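Local coordinates for protein xylulokinase (Brucella ovis, PDB 5VM1) that probably phosphorylates D-xylulose to D-xylulose 5-phosphate with ATP, acting as a sugar kinase of the FGGY family, at residues Arg98-Cys103 against Ala149-Arg154; Tyr164-Leu169 against Glu216-Leu221; Leu186-Arg191 against Gly274-Lys279; Leu412-Thr417 against Ser471-Ala476. All coordinates share one frame; numbering follows the deposited sequence.

The four contacts trace how a two-domain sugar kinase is knit together. Contacts 1 and 2 both belong to the N-terminal FGGY domain; their centres lie about 22 Å apart and they meet where V99 CG2 packs on Y164 OH at 3.8 Å. Contact 3 joins N-terminal to C-terminal domain and alternates along the chain with contact 2, nearest atoms about 8 Å apart. It stands near the predicted substrate site, the side chain of T188 being about 10 Å from that of M87; in contact 2 the side chain of L169 is about 11 Å from that of D14, predicted to matter for activity. Contact 4 is remote, its centre about 51 Å from that of contact 1.

Contact 1 of 4, residues Arg98-Cys103 against Ala149-Arg154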
loop_
_atom_site.group_PDB
_atom_site.type_symbol
_atom_site.label_atom_id
_atom_site.label_comp_id
_atom_site.label_asym_id
_atom_site.label_seq_id
_atom_site.Cartn_x
_atom_site.Cartn_y
_atom_site.Cartn_z
ATOM N N ARG A 98 -0.285 7.421 26.895
ATOM C CA ARG A 98 -0.902 8.636 26.373
ATOM C C ARG A 98 -0.220 9.083 25.075
ATOM O O ARG A 98 1.005 8.965 24.916
ATOM C CB ARG A 98 -0.833 9.767 27.404
ATOM C CG ARG A 98 -1.808 9.629 28.542
ATOM C CD ARG A 98 -1.835 10.876 29.405
ATOM N NE ARG A 98 -1.134 10.693 30.679
ATOM C CZ ARG A 98 0.015 11.287 30.999
ATOM N NH1 ARG A 98 0.599 12.117 30.142
ATOM N NH2 ARG A 98 0.574 11.063 32.179
ATOM N N VAL A 99 -1.017 9.638 24.162
ATOM C CA VAL A 99 -0.508 10.055 22.865
ATOM C C VAL A 99 0.226 11.365 23.058
ATOM O O VAL A 99 -0.362 12.348 23.509
ATOM C CB VAL A 99 -1.635 10.209 21.838
ATOM C CG1 VAL A 99 -1.086 10.808 20.557
ATOM C CG2 VAL A 99 -2.256 8.852 21.539
ATOM N N LEU A 100 1.515 11.372 22.729
ATOM C CA LEU A 100 2.331 12.542 22.990
ATOM C C LEU A 100 2.101 13.622 21.941
ATOM O O LEU A 100 2.189 14.822 22.235
ATOM C CB LEU A 100 3.798 12.142 23.024
ATOM C CG LEU A 100 4.263 11.390 24.266
ATOM C CD1 LEU A 100 5.489 10.571 23.933
ATOM C CD2 LEU A 100 4.557 12.359 25.361
ATOM N N ARG A 101 1.835 13.221 20.714
ATOM C CA ARG A 101 1.615 14.165 19.632
ATOM C C ARG A 101 0.815 13.447 18.565
ATOM O O ARG A 101 0.802 12.205 18.534
ATOM C CB ARG A 101 2.949 14.667 19.068
ATOM C CG ARG A 101 3.627 13.611 18.250
ATOM C CD ARG A 101 4.785 14.144 17.506
ATOM N NE ARG A 101 4.654 15.527 17.055
ATOM C CZ ARG A 101 3.820 15.990 16.126
ATOM N NH1 ARG A 101 2.939 15.213 15.511
ATOM N NH2 ARG A 101 3.890 17.267 15.810
ATOM N N PRO A 102 0.115 14.179 17.703
ATOM C CA PRO A 102 -0.626 13.501 16.636
ATOM C C PRO A 102 0.285 12.608 15.803
ATOM O O PRO A 102 1.488 12.855 15.655
ATOM C CB PRO A 102 -1.223 14.655 15.813
ATOM C CG PRO A 102 -0.703 15.896 16.418
ATOM C CD PRO A 102 -0.235 15.598 17.789
ATOM N N CYS A 103 -0.306 11.536 15.281
ATOM C CA CYS A 103 0.421 10.612 14.424
ATOM C C CYS A 103 0.891 11.295 13.130
ATOM O O CYS A 103 0.134 12.009 12.461
ATOM C CB CYS A 103 -0.475 9.416 14.115
ATOM S SG CYS A 103 0.299 8.209 12.997
ATOM N N ALA A 149 11.806 18.141 21.235
ATOM C CA ALA A 149 12.643 17.345 22.126
ATOM C C ALA A 149 11.940 16.968 23.431
ATOM O O ALA A 149 12.239 15.909 23.998
ATOM C CB ALA A 149 13.946 18.083 22.403
ATOM N N ASP A 150 11.036 17.819 23.941
ATOM C CA ASP A 150 10.285 17.468 25.151
ATOM C C ASP A 150 9.411 16.238 24.938
ATOM O O ASP A 150 9.273 15.399 25.835
ATOM C CB ASP A 150 9.427 18.649 25.630
ATOM C CG ASP A 150 8.464 19.194 24.565
ATOM O OD1 ASP A 150 8.519 18.803 23.371
ATOM O OD2 ASP A 150 7.642 20.063 24.954
ATOM N N ILE A 151 8.793 16.128 23.766
ATOM C CA ILE A 151 8.028 14.946 23.399
ATOM C C ILE A 151 8.924 13.731 23.191
ATOM O O ILE A 151 8.511 12.598 23.466
ATOM C CB ILE A 151 7.193 15.292 22.156
ATOM C CG1 ILE A 151 6.140 16.322 22.592
ATOM C CG2 ILE A 151 6.670 14.022 21.447
ATOM C CD1 ILE A 151 5.239 16.802 21.532
ATOM N N PHE A 152 10.140 13.927 22.681
ATOM C CA PHE A 152 11.004 12.784 22.418
ATOM C C PHE A 152 11.478 12.139 23.721
ATOM O O PHE A 152 11.580 10.910 23.812
ATOM C CB PHE A 152 12.183 13.219 21.549
ATOM C CG PHE A 152 13.002 12.081 21.027
ATOM C CD1 PHE A 152 12.545 11.316 19.943
ATOM C CD2 PHE A 152 14.231 11.782 21.593
ATOM C CE1 PHE A 152 13.310 10.250 19.450
ATOM C CE2 PHE A 152 14.998 10.734 21.114
ATOM C CZ PHE A 152 14.542 9.958 20.045
ATOM N N ALA A 153 11.735 12.949 24.750
ATOM C CA ALA A 153 12.225 12.447 26.031
ATOM C C ALA A 153 11.215 11.565 26.735
ATOM O O ALA A 153 11.616 10.717 27.534
ATOM C CB ALA A 153 12.595 13.617 26.944
ATOM N N ARG A 154 9.926 11.732 26.439
ATOM C CA ARG A 154 8.839 11.011 27.089
ATOM C C ARG A 154 8.364 9.799 26.300
ATOM O O ARG A 154 7.460 9.103 26.767
ATOM C CB ARG A 154 7.648 11.944 27.334
ATOM C CG ARG A 154 7.972 13.117 28.222
ATOM C CD ARG A 154 6.693 13.746 28.701
ATOM N NE ARG A 154 6.252 14.825 27.827
ATOM C CZ ARG A 154 4.981 15.066 27.514
ATOM N NH1 ARG A 154 4.015 14.280 27.990
ATOM N NH2 ARG A 154 4.685 16.086 26.714
#
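I151 and L100 make the central meeting of the helical turn 149-153 with the loop 98-103, their CA atoms 6.2 Å apart. Just before I151, the carboxylate of D150 turns back on its own helix, where OD1 takes a weak hydrogen bond from I151 N. I151 itself offers two branches to the loop. Its CG2 touches L100 CB at 3.8 Å, while CD1 at the end of the longer branch reaches R101 CB at 4.0 Å. The carbonyl O of I151 adds a third point of touch, against L100 CD1 at 3.7 Å. Only the aliphatic root of R101 is used here; its guanidinium turns toward E148 and E50 in salt bridges, and NH1 also gives a hydrogen bond of 2.8 Å to P102 O, which lies close to the guanidinium plane. R154, three residues on, reaches the other methyl of L100. Bent at chi3 (-92°), its chain lays one guanidinium face over L100 CD2, which sits 3.3 Å above the plane and toward its rim. L100 thus meets I151 through CB and CD1 and R154 chiefly through CD2. R98 NH1 comes within 4.6 Å of R154 NH1, a like-charge approach probably eased by the salt bridges of R98 to D94 and E96. Through backbone bonding of L100 to L92, the loop folds back along strand 91-93, and I151 also rests on V144 of helix 137-147: a loop-on-helix contact of leucine, isoleucine and an arginine face, at the periphery of the N-terminal domain of an FGGY kinase.

Contact 2 of 4, residues Tyr164-Leu169 against Glu216-Leu221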
loop_
_atom_site.group_PDB
_atom_site.type_symbol
_atom_site.label_atom_id
_atom_site.label_comp_id
_atom_site.label_asym_id
_atom_site.label_seq_id
_atom_site.Cartn_x
_atom_site.Cartn_y
_atom_site.Cartn_z
ATOM N N TYR A 164 -1.729 0.800 17.186
ATOM C CA TYR A 164 -2.387 1.572 18.242
ATOM C C TYR A 164 -3.828 1.120 18.412
ATOM O O TYR A 164 -4.391 1.171 19.517
ATOM C CB TYR A 164 -2.373 3.078 17.950
ATOM C CG TYR A 164 -2.999 3.884 19.079
ATOM C CD1 TYR A 164 -2.246 4.251 20.198
ATOM C CD2 TYR A 164 -4.332 4.251 19.048
ATOM C CE1 TYR A 164 -2.808 4.977 21.246
ATOM C CE2 TYR A 164 -4.914 4.991 20.104
ATOM C CZ TYR A 164 -4.149 5.344 21.197
ATOM O OH TYR A 164 -4.704 6.064 22.241
ATOM N N LEU A 165 -4.479 0.811 17.298
ATOM C CA LEU A 165 -5.815 0.264 17.376
ATOM C C LEU A 165 -5.802 -1.079 18.112
ATOM O O LEU A 165 -6.696 -1.363 18.919
ATOM C CB LEU A 165 -6.390 0.172 15.966
ATOM C CG LEU A 165 -7.915 0.143 15.821
ATOM C CD1 LEU A 165 -8.598 1.425 16.292
ATOM C CD2 LEU A 165 -8.247 -0.148 14.381
ATOM N N ARG A 166 -4.775 -1.907 17.871
ATOM C CA ARG A 166 -4.658 -3.177 18.578
ATOM C C ARG A 166 -4.428 -2.951 20.068
ATOM O O ARG A 166 -4.840 -3.777 20.897
ATOM C CB ARG A 166 -3.532 -4.036 17.980
ATOM C CG ARG A 166 -3.343 -5.414 18.672
ATOM C CD ARG A 166 -1.886 -5.858 18.729
ATOM N NE ARG A 166 -1.269 -5.739 17.409
ATOM C CZ ARG A 166 -1.529 -6.525 16.362
ATOM N NH1 ARG A 166 -0.908 -6.299 15.207
ATOM N NH2 ARG A 166 -2.389 -7.533 16.454
ATOM N N LEU A 167 -3.718 -1.871 20.421
ATOM C CA LEU A 167 -3.500 -1.552 21.826
ATOM C C LEU A 167 -4.818 -1.256 22.511
ATOM O O LEU A 167 -5.056 -1.700 23.639
ATOM C CB LEU A 167 -2.572 -0.349 21.960
ATOM C CG LEU A 167 -2.282 0.157 23.373
ATOM C CD1 LEU A 167 -1.550 -0.886 24.206
ATOM C CD2 LEU A 167 -1.513 1.456 23.315
ATOM N N TRP A 168 -5.695 -0.519 21.828
ATOM C CA TRP A 168 -7.047 -0.284 22.324
ATOM C C TRP A 168 -7.860 -1.587 22.389
ATOM O O TRP A 168 -8.637 -1.790 23.326
ATOM C CB TRP A 168 -7.718 0.782 21.453
ATOM C CG TRP A 168 -9.186 0.912 21.673
ATOM C CD1 TRP A 168 -9.804 1.290 22.813
ATOM C CD2 TRP A 168 -10.230 0.599 20.728
ATOM N NE1 TRP A 168 -11.172 1.256 22.642
ATOM C CE2 TRP A 168 -11.459 0.835 21.372
ATOM C CE3 TRP A 168 -10.239 0.149 19.404
ATOM C CZ2 TRP A 168 -12.688 0.642 20.739
ATOM C CZ3 TRP A 168 -11.473 -0.039 18.772
ATOM C CH2 TRP A 168 -12.671 0.209 19.438
ATOM N N LEU A 169 -7.716 -2.465 21.391
ATOM C CA LEU A 169 -8.508 -3.696 21.324
ATOM C C LEU A 169 -8.030 -4.751 22.324
ATOM O O LEU A 169 -8.848 -5.400 22.985
ATOM C CB LEU A 169 -8.446 -4.249 19.901
ATOM C CG LEU A 169 -9.202 -3.486 18.806
ATOM C CD1 LEU A 169 -8.893 -4.077 17.432
ATOM C CD2 LEU A 169 -10.697 -3.559 19.086
ATOM N N GLU A 216 -0.474 -14.805 12.467
ATOM C CA GLU A 216 -0.488 -15.572 13.704
ATOM C C GLU A 216 -1.212 -14.783 14.794
ATOM O O GLU A 216 -1.469 -13.587 14.656
ATOM C CB GLU A 216 0.923 -16.027 14.129
ATOM C CG GLU A 216 1.980 -15.036 14.550
ATOM C CD GLU A 216 3.403 -15.640 14.454
ATOM O OE1 GLU A 216 3.546 -16.732 13.832
ATOM O OE2 GLU A 216 4.361 -15.041 15.018
ATOM N N ALA A 217 -1.604 -15.491 15.860
ATOM C CA ALA A 217 -2.419 -14.892 16.911
ATOM C C ALA A 217 -1.593 -13.882 17.679
ATOM O O ALA A 217 -0.462 -14.176 18.077
ATOM C CB ALA A 217 -2.930 -15.965 17.860
ATOM N N ALA A 218 -2.137 -12.682 17.861
ATOM C CA ALA A 218 -1.363 -11.582 18.421
ATOM C C ALA A 218 -2.250 -10.696 19.308
ATOM O O ALA A 218 -2.487 -9.510 19.035
ATOM C CB ALA A 218 -0.678 -10.819 17.284
ATOM N N GLY A 219 -2.735 -11.296 20.390
ATOM C CA GLY A 219 -3.558 -10.661 21.394
ATOM C C GLY A 219 -4.967 -11.228 21.415
ATOM O O GLY A 219 -5.427 -11.888 20.476
ATOM N N CYS A 220 -5.644 -10.990 22.538
ATOM C CA CYS A 220 -7.046 -11.328 22.716
ATOM C C CYS A 220 -7.823 -10.048 22.995
ATOM O O CYS A 220 -7.304 -9.108 23.603
ATOM C CB CYS A 220 -7.231 -12.339 23.871
ATOM S SG CYS A 220 -6.458 -13.950 23.580
ATOM N N LEU A 221 -9.070 -10.005 22.539
ATOM C CA LEU A 221 -9.908 -8.839 22.789
ATOM C C LEU A 221 -10.146 -8.636 24.284
ATOM O O LEU A 221 -10.479 -9.582 25.006
ATOM C CB LEU A 221 -11.233 -8.998 22.047
ATOM C CG LEU A 221 -12.237 -7.849 22.100
ATOM C CD1 LEU A 221 -11.670 -6.572 21.478
ATOM C CD2 LEU A 221 -13.524 -8.294 21.403
#
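L169 and L221 bring the two backbones nearest, their CA atoms 5.5 Å apart, whereas R166 and G219 stand 8.1 Å apart, so helix 161-170 and strand 217-220 diverge away from the leucine end. The strand is an outermost member of the mixed six-stranded sheet of the N-terminal domain, antiparallel to strand 236-242, and the contact is the helix-on-sheet packing of the actin-like ATPase fold. R166 spans the wider gap. Its CG leaves anti to the backbone N (chi1 -180°), and bends at chi2 and chi3 then swing the guanidinium toward the strand. There R166 NH2 makes a weak, bent hydrogen bond to A218 O at 3.3 Å, with an angle of 131° at the hydrogen and an approach oblique to the guanidinium plane. The firmer partners of this buried group are the carbonyls A238 O, G239 O and I174 O, together with the carboxylate of D163. The guanidinium thus ties its helix to strand 236-242 and to I174 of strand 174-176, with a weak further bond to strand 217-220, and these many acceptors probably make its burial tolerable. At the closer end leucine meets leucine, beside the backbone bond of L169 to R222. L169, which also packs on L83 of strand 78-85, crosses L221 at a slant, their CD2 and CD1 atoms 4.0 Å apart, and the same L221 CD1 lies 3.4 Å from L169 O.

Contact 3 of 4, residues Leu186-Arg191 against Gly274-Lys279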
loop_
_atom_site.group_PDB
_atom_site.type_symbol
_atom_site.label_atom_id
_atom_site.label_comp_id
_atom_site.label_asym_id
_atom_site.label_seq_id
_atom_site.Cartn_x
_atom_site.Cartn_y
_atom_site.Cartn_z
ATOM N N LEU A 186 13.507 -2.260 10.837
ATOM C CA LEU A 186 13.474 -3.718 10.756
ATOM C C LEU A 186 14.613 -4.284 9.894
ATOM O O LEU A 186 14.966 -3.718 8.856
ATOM C CB LEU A 186 12.132 -4.174 10.182
ATOM C CG LEU A 186 11.784 -5.647 10.424
ATOM C CD1 LEU A 186 11.060 -5.831 11.775
ATOM C CD2 LEU A 186 10.968 -6.180 9.290
ATOM N N ASP A 187 15.211 -5.390 10.347
ATOM C CA ASP A 187 16.062 -6.204 9.474
ATOM C C ASP A 187 15.103 -7.054 8.634
ATOM O O ASP A 187 14.671 -8.133 9.039
ATOM C CB ASP A 187 17.050 -7.051 10.282
ATOM C CG ASP A 187 18.110 -7.753 9.402
ATOM O OD1 ASP A 187 17.804 -8.142 8.262
ATOM O OD2 ASP A 187 19.261 -7.938 9.855
ATOM N N THR A 188 14.742 -6.548 7.450
ATOM C CA THR A 188 13.679 -7.177 6.665
ATOM C C THR A 188 13.989 -8.635 6.345
ATOM O O THR A 188 13.104 -9.489 6.423
ATOM C CB THR A 188 13.459 -6.395 5.375
ATOM O OG1 THR A 188 13.375 -5.016 5.694
ATOM C CG2 THR A 188 12.175 -6.821 4.694
ATOM N N GLY A 189 15.245 -8.944 6.016
ATOM C CA GLY A 189 15.594 -10.312 5.693
ATOM C C GLY A 189 15.557 -11.238 6.888
ATOM O O GLY A 189 15.272 -12.427 6.743
ATOM N N ALA A 190 15.839 -10.715 8.075
ATOM C CA ALA A 190 15.857 -11.498 9.302
ATOM C C ALA A 190 14.532 -11.485 10.058
ATOM O O ALA A 190 14.390 -12.256 11.009
ATOM C CB ALA A 190 16.968 -10.989 10.233
ATOM N N ARG A 191 13.581 -10.620 9.681
ATOM C CA ARG A 191 12.276 -10.516 10.347
ATOM C C ARG A 191 12.420 -10.203 11.843
ATOM O O ARG A 191 11.710 -10.739 12.696
ATOM C CB ARG A 191 11.471 -11.798 10.114
ATOM C CG ARG A 191 11.333 -12.119 8.638
ATOM C CD ARG A 191 10.520 -13.347 8.382
ATOM N NE ARG A 191 9.070 -13.128 8.281
ATOM C CZ ARG A 191 8.434 -12.811 7.159
ATOM N NH1 ARG A 191 9.124 -12.634 6.041
ATOM N NH2 ARG A 191 7.108 -12.680 7.150
ATOM N N GLY A 274 9.103 -15.476 -2.457
ATOM C CA GLY A 274 9.490 -16.582 -1.597
ATOM C C GLY A 274 10.718 -16.336 -0.744
ATOM O O GLY A 274 11.037 -17.155 0.127
ATOM N N ALA A 275 11.414 -15.224 -0.983
ATOM C CA ALA A 275 12.566 -14.822 -0.194
ATOM C C ALA A 275 12.631 -13.301 -0.134
ATOM O O ALA A 275 11.838 -12.596 -0.766
ATOM C CB ALA A 275 13.866 -15.391 -0.775
ATOM N N TYR A 276 13.550 -12.806 0.695
ATOM C CA TYR A 276 13.827 -11.379 0.780
ATOM C C TYR A 276 14.698 -10.972 -0.402
ATOM O O TYR A 276 15.835 -11.437 -0.535
ATOM C CB TYR A 276 14.485 -11.059 2.113
ATOM C CG TYR A 276 15.114 -9.690 2.217
ATOM C CD1 TYR A 276 14.355 -8.517 2.137
ATOM C CD2 TYR A 276 16.482 -9.576 2.426
ATOM C CE1 TYR A 276 14.969 -7.269 2.271
ATOM C CE2 TYR A 276 17.086 -8.377 2.538
ATOM C CZ TYR A 276 16.350 -7.230 2.466
ATOM O OH TYR A 276 17.055 -6.064 2.593
ATOM N N GLN A 277 14.174 -10.094 -1.251
ATOM C CA GLN A 277 14.773 -9.784 -2.548
ATOM C C GLN A 277 14.870 -8.271 -2.728
ATOM O O GLN A 277 14.162 -7.676 -3.547
ATOM C CB GLN A 277 13.945 -10.431 -3.656
ATOM C CG GLN A 277 13.669 -11.882 -3.394
ATOM C CD GLN A 277 12.826 -12.517 -4.460
ATOM O OE1 GLN A 277 12.127 -13.502 -4.211
ATOM N NE2 GLN A 277 12.884 -11.965 -5.661
ATOM N N PRO A 278 15.780 -7.624 -2.013
ATOM C CA PRO A 278 15.869 -6.171 -2.104
ATOM C C PRO A 278 16.527 -5.703 -3.393
ATOM O O PRO A 278 17.370 -6.377 -3.988
ATOM C CB PRO A 278 16.736 -5.805 -0.897
ATOM C CG PRO A 278 17.640 -6.985 -0.744
ATOM C CD PRO A 278 16.771 -8.176 -1.070
ATOM N N LYS A 279 16.166 -4.504 -3.783
ATOM C CA LYS A 279 16.813 -3.857 -4.905
ATOM C C LYS A 279 16.637 -2.354 -4.741
ATOM O O LYS A 279 16.037 -1.703 -5.601
ATOM C CB LYS A 279 16.214 -4.332 -6.232
ATOM C CG LYS A 279 17.134 -4.175 -7.450
ATOM C CD LYS A 279 18.361 -4.995 -7.256
ATOM C CE LYS A 279 18.999 -5.429 -8.549
ATOM N NZ LYS A 279 19.923 -6.567 -8.235
#
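The seam between the N-terminal and C-terminal domains of the kinase is where T188 and G189, in the turn joining strands 186-187 and 192-193, settle on the ring of Y276, in the loop after strand 267-273. The turn contains an Asx motif: D187 OD1 accepts from the backbone N of A190 at 3.2 Å, met from above the carboxylate plane. Opposite this turn the first torsion of the tyrosine (chi1 167°) swings its ring out to present a face. G189 lies over that face in a CH-pi contact, its CA 3.8 Å from the ring centroid and 28° off the normal; lacking a side chain, the glycine lets backbone and ring draw close, the CA atoms of G189 and Y276 being 5.3 Å apart. T188 crosses the tyrosine at about a right angle, with CB 3.6 Å from Y276 CE1 and CG2 close to the same atom, while its hydroxyl OG1 is engaged by T128 O. The second face of the ring is occupied from its own loop by P278 CD, 3.5 Å above the plane, so the aromatic is sandwiched between a backbone turn and a proline. Around this core, W295 of strand 295-301 hydrogen-bonds T188 O, meets Y276 ring to ring and receives R191 in a cation-pi contact, while C288 of strand 285-288 packs on T188 and helix 177-180 touches L186 and R191.

Contact 4 of 4, residues Leu412-Thr417 against Ser471-Ala476; sequences LKAIAT and SAYDEA
Y473 projects from helix 470-488 and lodges against A414 and T417 of helix 409-419, the one residue of 471-476 to carry the contact. At the root of its ring, T417 CG2 stands over one face, 4.1 Å from the centroid and 28° off the normal, a CH-pi contact in which CD1 is the nearest ring atom at 3.7 Å. The two side chains cross at about a right angle. Further out along the phenol, the hydroxyl OH reaches A414 CB at 3.3 Å, and on the ring itself CE2 lies 3.5 Å from A414 O, which comes in obliquely. The tyrosine thus runs along one turn of the partner helix, from T417 back to A414.

What fixes the threonine is its other branch. Its first torsion sets T417 OG1 on the side of its own peptide N, from where it donates to K413 O at 3.0 Å, with a C=O...OG1 angle of 153° at K413 O; the peptide N of T417 bonds to the same carbonyl from the opposite face of its plane. E466 N in turn donates to OG1, so the hydroxyl is used both ways. Farther out, L330 packs on T417 and Y473 alike, E376 of helix 367-390 touches the tyrosine, and D474 forms a salt bridge to R383 of that helix.

Threonine here divides its labour: its polar branch is spent on its own helix and on E466, leaving a methyl to meet the aromatic face, so that segments 412-417 and 471-476 meet by dispersion and shape, without a hydrogen bond between them.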
loop_
_atom_site.group_PDB
_atom_site.type_symbol
_atom_site.label_atom_id
_atom_site.label_comp_id
_atom_site.label_asym_id
_atom_site.label_seq_id
_atom_site.Cartn_x
_atom_site.Cartn_y
_atom_site.Cartn_z
ATOM N N LEU A 412 -6.430 -1.191 -19.521
ATOM C CA LEU A 412 -6.058 -2.583 -19.269
ATOM C C LEU A 412 -5.460 -3.232 -20.505
ATOM O O LEU A 412 -4.474 -3.974 -20.401
ATOM C CB LEU A 412 -7.268 -3.381 -18.785
ATOM C CG LEU A 412 -7.844 -2.916 -17.459
ATOM C CD1 LEU A 412 -9.030 -3.773 -17.105
ATOM C CD2 LEU A 412 -6.773 -2.995 -16.383
ATOM N N LYS A 413 -6.051 -2.977 -21.679
ATOM C CA LYS A 413 -5.487 -3.511 -22.916
ATOM C C LYS A 413 -4.122 -2.895 -23.194
ATOM O O LYS A 413 -3.208 -3.577 -23.665
ATOM C CB LYS A 413 -6.434 -3.245 -24.085
ATOM C CG LYS A 413 -7.767 -3.941 -23.962
ATOM C CD LYS A 413 -8.457 -4.065 -25.294
ATOM C CE LYS A 413 -9.896 -4.482 -25.126
ATOM N NZ LYS A 413 -10.633 -4.381 -26.394
ATOM N N ALA A 414 -3.955 -1.614 -22.870
ATOM C CA ALA A 414 -2.657 -0.979 -23.043
ATOM C C ALA A 414 -1.605 -1.595 -22.125
ATOM O O ALA A 414 -0.482 -1.867 -22.564
ATOM C CB ALA A 414 -2.772 0.524 -22.800
ATOM N N ILE A 415 -1.944 -1.832 -20.853
ATOM C CA ILE A 415 -0.967 -2.394 -19.913
ATOM C C ILE A 415 -0.611 -3.838 -20.289
ATOM O O ILE A 415 0.559 -4.236 -20.237
ATOM C CB ILE A 415 -1.502 -2.282 -18.470
ATOM C CG1 ILE A 415 -1.733 -0.807 -18.124
ATOM C CG2 ILE A 415 -0.535 -2.895 -17.489
ATOM C CD1 ILE A 415 -2.549 -0.557 -16.857
ATOM N N ALA A 416 -1.605 -4.634 -20.698
ATOM C CA ALA A 416 -1.329 -6.007 -21.120
ATOM C C ALA A 416 -0.447 -6.035 -22.361
ATOM O O ALA A 416 0.471 -6.857 -22.469
ATOM C CB ALA A 416 -2.633 -6.764 -21.384
ATOM N N THR A 417 -0.729 -5.174 -23.329
ATOM C CA THR A 417 0.097 -5.208 -24.520
ATOM C C THR A 417 1.494 -4.650 -24.257
ATOM O O THR A 417 2.476 -5.114 -24.861
ATOM C CB THR A 417 -0.633 -4.489 -25.650
ATOM O OG1 THR A 417 -1.885 -5.165 -25.870
ATOM C CG2 THR A 417 0.212 -4.449 -26.946
ATOM N N SER A 471 4.436 -5.253 -31.273
ATOM C CA SER A 471 5.628 -4.650 -31.846
ATOM C C SER A 471 5.558 -3.134 -31.778
ATOM O O SER A 471 6.525 -2.479 -31.378
ATOM C CB SER A 471 5.795 -5.126 -33.290
ATOM O OG SER A 471 6.947 -4.560 -33.875
ATOM N N ALA A 472 4.412 -2.555 -32.146
ATOM C CA ALA A 472 4.278 -1.105 -32.087
ATOM C C ALA A 472 4.426 -0.596 -30.659
ATOM O O ALA A 472 5.005 0.473 -30.434
ATOM C CB ALA A 472 2.947 -0.664 -32.697
ATOM N N TYR A 473 3.947 -1.366 -29.674
ATOM C CA TYR A 473 4.117 -0.949 -28.284
ATOM C C TYR A 473 5.577 -1.018 -27.845
ATOM O O TYR A 473 6.000 -0.180 -27.044
ATOM C CB TYR A 473 3.234 -1.788 -27.351
ATOM C CG TYR A 473 1.951 -1.104 -26.932
ATOM C CD1 TYR A 473 0.907 -0.915 -27.841
ATOM C CD2 TYR A 473 1.802 -0.589 -25.642
ATOM C CE1 TYR A 473 -0.266 -0.268 -27.471
ATOM C CE2 TYR A 473 0.619 0.079 -25.270
ATOM C CZ TYR A 473 -0.403 0.226 -26.186
ATOM O OH TYR A 473 -1.557 0.882 -25.828
ATOM N N ASP A 474 6.355 -1.998 -28.339
ATOM C CA ASP A 474 7.800 -2.016 -28.070
ATOM C C ASP A 474 8.477 -0.782 -28.636
ATOM O O ASP A 474 9.301 -0.129 -27.974
ATOM C CB ASP A 474 8.468 -3.246 -28.695
ATOM C CG ASP A 474 8.309 -4.513 -27.873
ATOM O OD1 ASP A 474 7.902 -4.454 -26.683
ATOM O OD2 ASP A 474 8.610 -5.588 -28.456
ATOM N N GLU A 475 8.132 -0.449 -29.873
ATOM C CA GLU A 475 8.726 0.704 -30.522
ATOM C C GLU A 475 8.397 1.962 -29.729
ATOM O O GLU A 475 9.285 2.775 -29.444
ATOM C CB GLU A 475 8.210 0.741 -31.960
ATOM C CG GLU A 475 8.664 1.837 -32.870
ATOM C CD GLU A 475 7.847 1.815 -34.143
ATOM O OE1 GLU A 475 7.374 2.891 -34.576
ATOM O OE2 GLU A 475 7.648 0.702 -34.685
ATOM N N ALA A 476 7.135 2.102 -29.308
ATOM C CA ALA A 476 6.744 3.251 -28.501
ATOM C C ALA A 476 7.351 3.182 -27.100
ATOM O O ALA A 476 7.718 4.217 -26.524
ATOM C CB ALA A 476 5.221 3.351 -28.433
#